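Local coordinates for protein sulfate adenylyltransferase (Allochromatium vinosum, PDB 4DNX) that catalyses the transfer of an adenylyl group from ATP to sulfate, giving adenosine 5'-phosphosulfate and diphosphate, at residues G76-V81 / T320-I325; V278-F283 / T290-G295. All coordinates share one frame; numbering follows the deposited sequence.

Interaction 1: G76-V81 / T320-I325; sequences GRFFPV and TDVLAI
Phe78 and Val322 mark the place where two loops, 239 residues apart in sequence at their closest ends, come together, with their CA atoms 6.8 Å from each other. Neither 76-81 nor 320-325 is regular helix or strand, and the two backbones stay too far apart to bond, so the contact is left to side chains. The CB atoms of Phe78 and Val322 both point toward the opposing loop, and together with the tip of Leu323 they bury 150 Å² in all.

The phenyl ring is the platform. Its CG lies anti to the backbone N (chi1 176°), which carries the ring toward 320-325, and a chi2 of 66° presents one face to Val322. There CG2 of Val322 sits almost exactly above the ring centre, 3.7 Å from the centroid and only 4° off the normal, a CH-pi contact of nearly ideal form. The other methyl, CG1, reaches back over the stem of the phenylalanine, 4.0 Å from Phe78 CB, and the branch point between them closes on the ring root, with Val322 CB 3.8 Å from Phe78 CG. Leu323 adds a smaller touch at the far part of the ring: its CD2 meets Phe78 CE2 obliquely at 4.0 Å. On the face opposite Val322, CD of Pro80, from the same loop as the ring, lies more loosely toward the rim.

Val278 of helix 274-287 also touches Phe78, and OE1 of Gln285 in the same helix accepts hydrogen bonds from the backbone N atoms of Ala324 and Ile325. This is apolar packing at a domain interface: a loop of the N-terminal PUA-like domain meets the loop leading into edge strand 326-329 of the Rossmann-like ATP-sulfurylase domain.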
loop_
_atom_site.group_PDB
_atom_site.type_symbol
_atom_site.label_atom_id
_atom_site.label_comp_id
_atom_site.label_asym_id
_atom_site.label_seq_id
_atom_site.Cartn_x
_atom_site.Cartn_y
_atom_site.Cartn_z
ATOM N N GLY A 76 -22.570 21.786 13.292
ATOM C CA GLY A 76 -23.567 20.741 13.206
ATOM C C GLY A 76 -23.127 19.444 12.564
ATOM O O GLY A 76 -23.869 18.464 12.639
ATOM N N ARG A 77 -21.937 19.401 11.957
ATOM C CA ARG A 77 -21.406 18.121 11.399
ATOM C C ARG A 77 -21.220 17.063 12.506
ATOM O O ARG A 77 -20.747 17.390 13.592
ATOM C CB ARG A 77 -20.046 18.324 10.685
ATOM C CG ARG A 77 -20.118 19.014 9.321
ATOM C CD ARG A 77 -18.713 19.335 8.752
ATOM N NE ARG A 77 -18.068 20.364 9.572
ATOM C CZ ARG A 77 -16.765 20.651 9.572
ATOM N NH1 ARG A 77 -15.921 19.997 8.792
ATOM N NH2 ARG A 77 -16.308 21.608 10.368
ATOM N N PHE A 78 -21.587 15.807 12.236
ATOM C CA PHE A 78 -21.332 14.716 13.162
ATOM C C PHE A 78 -19.828 14.347 13.192
ATOM O O PHE A 78 -19.208 14.082 12.148
ATOM C CB PHE A 78 -22.158 13.499 12.746
ATOM C CG PHE A 78 -21.902 12.285 13.575
ATOM C CD1 PHE A 78 -22.250 12.257 14.939
ATOM C CD2 PHE A 78 -21.315 11.142 12.999
ATOM C CE1 PHE A 78 -21.985 11.091 15.728
ATOM C CE2 PHE A 78 -21.070 10.003 13.789
ATOM C CZ PHE A 78 -21.398 9.989 15.140
ATOM N N PHE A 79 -19.261 14.312 14.398
ATOM C CA PHE A 79 -17.943 13.728 14.636
ATOM C C PHE A 79 -17.754 13.347 16.118
ATOM O O PHE A 79 -17.919 14.183 17.003
ATOM C CB PHE A 79 -16.806 14.609 14.129
ATOM C CG PHE A 79 -15.520 13.841 13.968
ATOM C CD1 PHE A 79 -15.283 13.061 12.811
ATOM C CD2 PHE A 79 -14.589 13.776 15.025
ATOM C CE1 PHE A 79 -14.147 12.306 12.670
ATOM C CE2 PHE A 79 -13.426 13.000 14.906
ATOM C CZ PHE A 79 -13.180 12.262 13.699
ATOM N N PRO A 80 -17.436 12.079 16.396
ATOM C CA PRO A 80 -17.605 11.563 17.753
ATOM C C PRO A 80 -16.564 11.866 18.808
ATOM O O PRO A 80 -16.878 11.687 19.979
ATOM C CB PRO A 80 -17.712 10.036 17.555
ATOM C CG PRO A 80 -17.084 9.748 16.293
ATOM C CD PRO A 80 -17.132 11.002 15.425
ATOM N N VAL A 81 -15.356 12.268 18.441
ATOM C CA VAL A 81 -14.329 12.645 19.442
ATOM C C VAL A 81 -13.587 13.916 19.028
ATOM O O VAL A 81 -13.451 14.217 17.859
ATOM C CB VAL A 81 -13.274 11.501 19.690
ATOM C CG1 VAL A 81 -13.982 10.201 20.122
ATOM C CG2 VAL A 81 -12.392 11.303 18.462
ATOM N N THR A 320 -29.897 10.164 15.339
ATOM C CA THR A 320 -30.556 9.339 14.322
ATOM C C THR A 320 -30.016 9.639 12.925
ATOM O O THR A 320 -29.781 10.807 12.563
ATOM C CB THR A 320 -32.092 9.564 14.292
ATOM O OG1 THR A 320 -32.532 9.992 15.583
ATOM C CG2 THR A 320 -32.817 8.277 13.888
ATOM N N ASP A 321 -29.816 8.571 12.165
ATOM C CA ASP A 321 -29.406 8.651 10.762
ATOM C C ASP A 321 -28.119 9.466 10.430
ATOM O O ASP A 321 -27.921 9.874 9.285
ATOM C CB ASP A 321 -30.606 9.072 9.888
ATOM C CG ASP A 321 -31.788 8.087 9.996
ATOM O OD1 ASP A 321 -32.940 8.475 9.691
ATOM O OD2 ASP A 321 -31.566 6.920 10.394
ATOM N N VAL A 322 -27.242 9.699 11.400
ATOM C CA VAL A 322 -25.920 10.241 11.031
ATOM C C VAL A 322 -25.004 9.188 10.388
ATOM O O VAL A 322 -24.136 9.520 9.560
ATOM C CB VAL A 322 -25.187 10.954 12.198
ATOM C CG1 VAL A 322 -25.964 12.212 12.586
ATOM C CG2 VAL A 322 -24.998 10.022 13.375
ATOM N N LEU A 323 -25.188 7.933 10.786
ATOM C CA LEU A 323 -24.396 6.825 10.253
ATOM C C LEU A 323 -25.274 5.915 9.451
ATOM O O LEU A 323 -26.396 5.647 9.840
ATOM C CB LEU A 323 -23.774 5.985 11.382
ATOM C CG LEU A 323 -22.625 6.656 12.154
ATOM C CD1 LEU A 323 -22.228 5.794 13.352
ATOM C CD2 LEU A 323 -21.411 6.913 11.283
ATOM N N ALA A 324 -24.744 5.413 8.343
ATOM C CA ALA A 324 -25.435 4.408 7.571
ATOM C C ALA A 324 -24.928 3.005 7.839
ATOM O O ALA A 324 -25.644 2.043 7.590
ATOM C CB ALA A 324 -25.394 4.727 6.068
ATOM N N ILE A 325 -23.683 2.888 8.318
ATOM C CA ILE A 325 -23.113 1.566 8.670
ATOM C C ILE A 325 -23.936 0.938 9.796
ATOM O O ILE A 325 -24.434 1.661 10.693
ATOM C CB ILE A 325 -21.607 1.675 9.017
ATOM C CG1 ILE A 325 -20.951 0.286 9.175
ATOM C CG2 ILE A 325 -21.354 2.582 10.272
ATOM C CD1 ILE A 325 -19.363 0.304 9.201
#

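Interaction 2: V278-F283 / T290-G295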
loop_
_atom_site.group_PDB
_atom_site.type_symbol
_atom_site.label_atom_id
_atom_site.label_comp_id
_atom_site.label_asym_id
_atom_site.label_seq_id
_atom_site.Cartn_x
_atom_site.Cartn_y
_atom_site.Cartn_z
ATOM N N VAL A 278 -18.072 4.286 18.542
ATOM C CA VAL A 278 -18.701 5.177 17.567
ATOM C C VAL A 278 -17.666 5.715 16.554
ATOM O O VAL A 278 -17.957 5.819 15.329
ATOM C CB VAL A 278 -19.453 6.344 18.262
ATOM C CG1 VAL A 278 -20.107 7.239 17.217
ATOM C CG2 VAL A 278 -20.515 5.735 19.227
ATOM N N LEU A 279 -16.497 6.095 17.060
ATOM C CA LEU A 279 -15.412 6.518 16.165
ATOM C C LEU A 279 -15.041 5.408 15.164
ATOM O O LEU A 279 -14.886 5.671 13.950
ATOM C CB LEU A 279 -14.188 6.916 16.992
ATOM C CG LEU A 279 -13.046 7.455 16.142
ATOM C CD1 LEU A 279 -13.480 8.764 15.423
ATOM C CD2 LEU A 279 -11.806 7.694 17.053
ATOM N N HIS A 280 -14.908 4.169 15.676
ATOM C CA HIS A 280 -14.660 2.974 14.832
ATOM C C HIS A 280 -15.695 2.807 13.741
ATOM O O HIS A 280 -15.314 2.584 12.600
ATOM C CB HIS A 280 -14.648 1.719 15.684
ATOM C CG HIS A 280 -13.435 1.570 16.542
ATOM N ND1 HIS A 280 -13.346 0.579 17.509
ATOM C CD2 HIS A 280 -12.276 2.267 16.598
ATOM C CE1 HIS A 280 -12.167 0.673 18.111
ATOM N NE2 HIS A 280 -11.496 1.684 17.573
ATOM N N ALA A 281 -16.981 2.938 14.081
ATOM C CA ALA A 281 -18.056 2.844 13.081
ATOM C C ALA A 281 -17.926 3.954 12.034
ATOM O O ALA A 281 -18.058 3.723 10.810
ATOM C CB ALA A 281 -19.443 2.834 13.756
ATOM N N TYR A 282 -17.594 5.150 12.506
ATOM C CA TYR A 282 -17.454 6.295 11.612
ATOM C C TYR A 282 -16.393 6.040 10.532
ATOM O O TYR A 282 -16.690 6.169 9.314
ATOM C CB TYR A 282 -17.063 7.488 12.460
ATOM C CG TYR A 282 -16.993 8.807 11.693
ATOM C CD1 TYR A 282 -15.908 9.087 10.856
ATOM C CD2 TYR A 282 -17.991 9.744 11.847
ATOM C CE1 TYR A 282 -15.871 10.313 10.126
ATOM C CE2 TYR A 282 -17.978 10.965 11.165
ATOM C CZ TYR A 282 -16.906 11.232 10.300
ATOM O OH TYR A 282 -16.911 12.427 9.612
ATOM N N PHE A 283 -15.180 5.657 10.936
ATOM C CA PHE A 283 -14.135 5.480 9.926
ATOM C C PHE A 283 -14.278 4.221 9.068
ATOM O O PHE A 283 -13.818 4.194 7.913
ATOM C CB PHE A 283 -12.702 5.755 10.431
ATOM C CG PHE A 283 -12.134 4.781 11.434
ATOM C CD1 PHE A 283 -11.567 3.573 11.023
ATOM C CD2 PHE A 283 -11.977 5.199 12.764
ATOM C CE1 PHE A 283 -10.934 2.707 11.995
ATOM C CE2 PHE A 283 -11.368 4.375 13.740
ATOM C CZ PHE A 283 -10.825 3.130 13.353
ATOM N N THR A 290 -20.199 -1.850 5.173
ATOM C CA THR A 290 -21.618 -1.675 5.416
ATOM C C THR A 290 -22.038 -2.160 6.807
ATOM O O THR A 290 -23.131 -1.796 7.287
ATOM C CB THR A 290 -22.490 -2.379 4.323
ATOM O OG1 THR A 290 -22.181 -3.771 4.288
ATOM C CG2 THR A 290 -22.272 -1.805 2.934
ATOM N N HIS A 291 -21.210 -3.015 7.416
ATOM C CA HIS A 291 -21.480 -3.642 8.711
ATOM C C HIS A 291 -20.185 -3.663 9.523
ATOM O O HIS A 291 -19.111 -3.837 8.958
ATOM C CB HIS A 291 -22.005 -5.063 8.489
ATOM C CG HIS A 291 -23.348 -5.087 7.841
ATOM N ND1 HIS A 291 -23.523 -4.960 6.473
ATOM C CD2 HIS A 291 -24.590 -5.174 8.370
ATOM C CE1 HIS A 291 -24.810 -4.972 6.189
ATOM N NE2 HIS A 291 -25.481 -5.102 7.322
ATOM N N PHE A 292 -20.281 -3.526 10.833
ATOM C CA PHE A 292 -19.128 -3.510 11.699
ATOM C C PHE A 292 -19.410 -4.382 12.908
ATOM O O PHE A 292 -20.458 -4.232 13.537
ATOM C CB PHE A 292 -18.844 -2.063 12.173
ATOM C CG PHE A 292 -17.722 -1.960 13.179
ATOM C CD1 PHE A 292 -16.521 -2.618 12.983
ATOM C CD2 PHE A 292 -17.864 -1.132 14.294
ATOM C CE1 PHE A 292 -15.451 -2.509 13.923
ATOM C CE2 PHE A 292 -16.838 -1.015 15.220
ATOM C CZ PHE A 292 -15.631 -1.692 15.040
ATOM N N ILE A 293 -18.504 -5.308 13.207
ATOM C CA ILE A 293 -18.712 -6.252 14.325
ATOM C C ILE A 293 -18.257 -5.577 15.635
ATOM O O ILE A 293 -17.092 -5.139 15.760
ATOM C CB ILE A 293 -17.867 -7.511 14.132
ATOM C CG1 ILE A 293 -18.389 -8.325 12.952
ATOM C CG2 ILE A 293 -17.863 -8.425 15.414
ATOM C CD1 ILE A 293 -17.483 -9.509 12.569
ATOM N N ILE A 294 -19.152 -5.574 16.614
ATOM C CA ILE A 294 -18.858 -5.065 17.978
ATOM C C ILE A 294 -19.297 -6.166 18.942
ATOM O O ILE A 294 -20.463 -6.509 19.006
ATOM C CB ILE A 294 -19.664 -3.766 18.273
ATOM C CG1 ILE A 294 -19.253 -2.676 17.273
ATOM C CG2 ILE A 294 -19.520 -3.287 19.803
ATOM C CD1 ILE A 294 -19.774 -1.284 17.573
ATOM N N GLY A 295 -18.337 -6.709 19.669
ATOM C CA GLY A 295 -18.590 -7.725 20.701
ATOM C C GLY A 295 -18.635 -7.178 22.121
ATOM O O GLY A 295 -18.841 -5.983 22.329
#
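Phe292 reaches from strand 291-294 to helix 274-287 and brings the outer part of its ring up to His280 and Ala281. The phenyl CG is anti to the backbone N (chi1 175°), which carries the ring away from the strand toward the helix. The CE2-CZ side of the ring then comes to rest obliquely on the methylene of His280, with His280 CB 3.5 Å from Phe292 CE2 and 3.6 Å from CZ. Beyond its CB the imidazole leads away from the strand, so what Phe292 meets is chiefly the stem of the histidine; the imidazole joins in more loosely, ND1 of His280 standing 4.1 Å from Phe292 CZ. That nitrogen is hydrogen-bonded to His298 NE2, and the His298 ring also meets Phe292 with its plane nearly perpendicular. The phenyl ring reaches the backbone of Ala281 as well, N of Ala281 lying 4.1 Å from Phe292 CE2, while the small CB is 4.3 Å from Phe292 CD2 and leaves that backbone accessible. Cut back to an alanine, Phe292 is likely to leave a gap against the His280 methylene and the backbone of Ala281, and His298 without the phenyl ring it meets. Across the five-stranded parallel sheet, strand 291-294 lies between 195-200 and 326-329, and the helix precedes it in the chain, packed against the sheet as in a Rossmann-like fold, with Phe314 of helix 309-316 touching both Ala281 and Ile294.

How the interactions relate
Helix 274-287 carries one segment of interaction 2, while its Val278 touches Phe78 of interaction 1. Interaction 2 is a buried contact inside the ATP-sulfurylase domain, its centre about 9 Å from the centre of the chain, joining helix to strand over a short span of sequence. Interaction 1, its centre about 17 Å from that of the chain and only partly buried, joins loops of different domains, and the segments of interaction 2 fall within the long chain span it closes. Both rest on a phenylalanine, one covered over one face by a valine methyl, the other met obliquely beside a histidine pair. They touch directly: Tyr282 packs its ring edge-to-face with Phe79, while Ile325 CG2 lies 3.5 Å from Ala281 O.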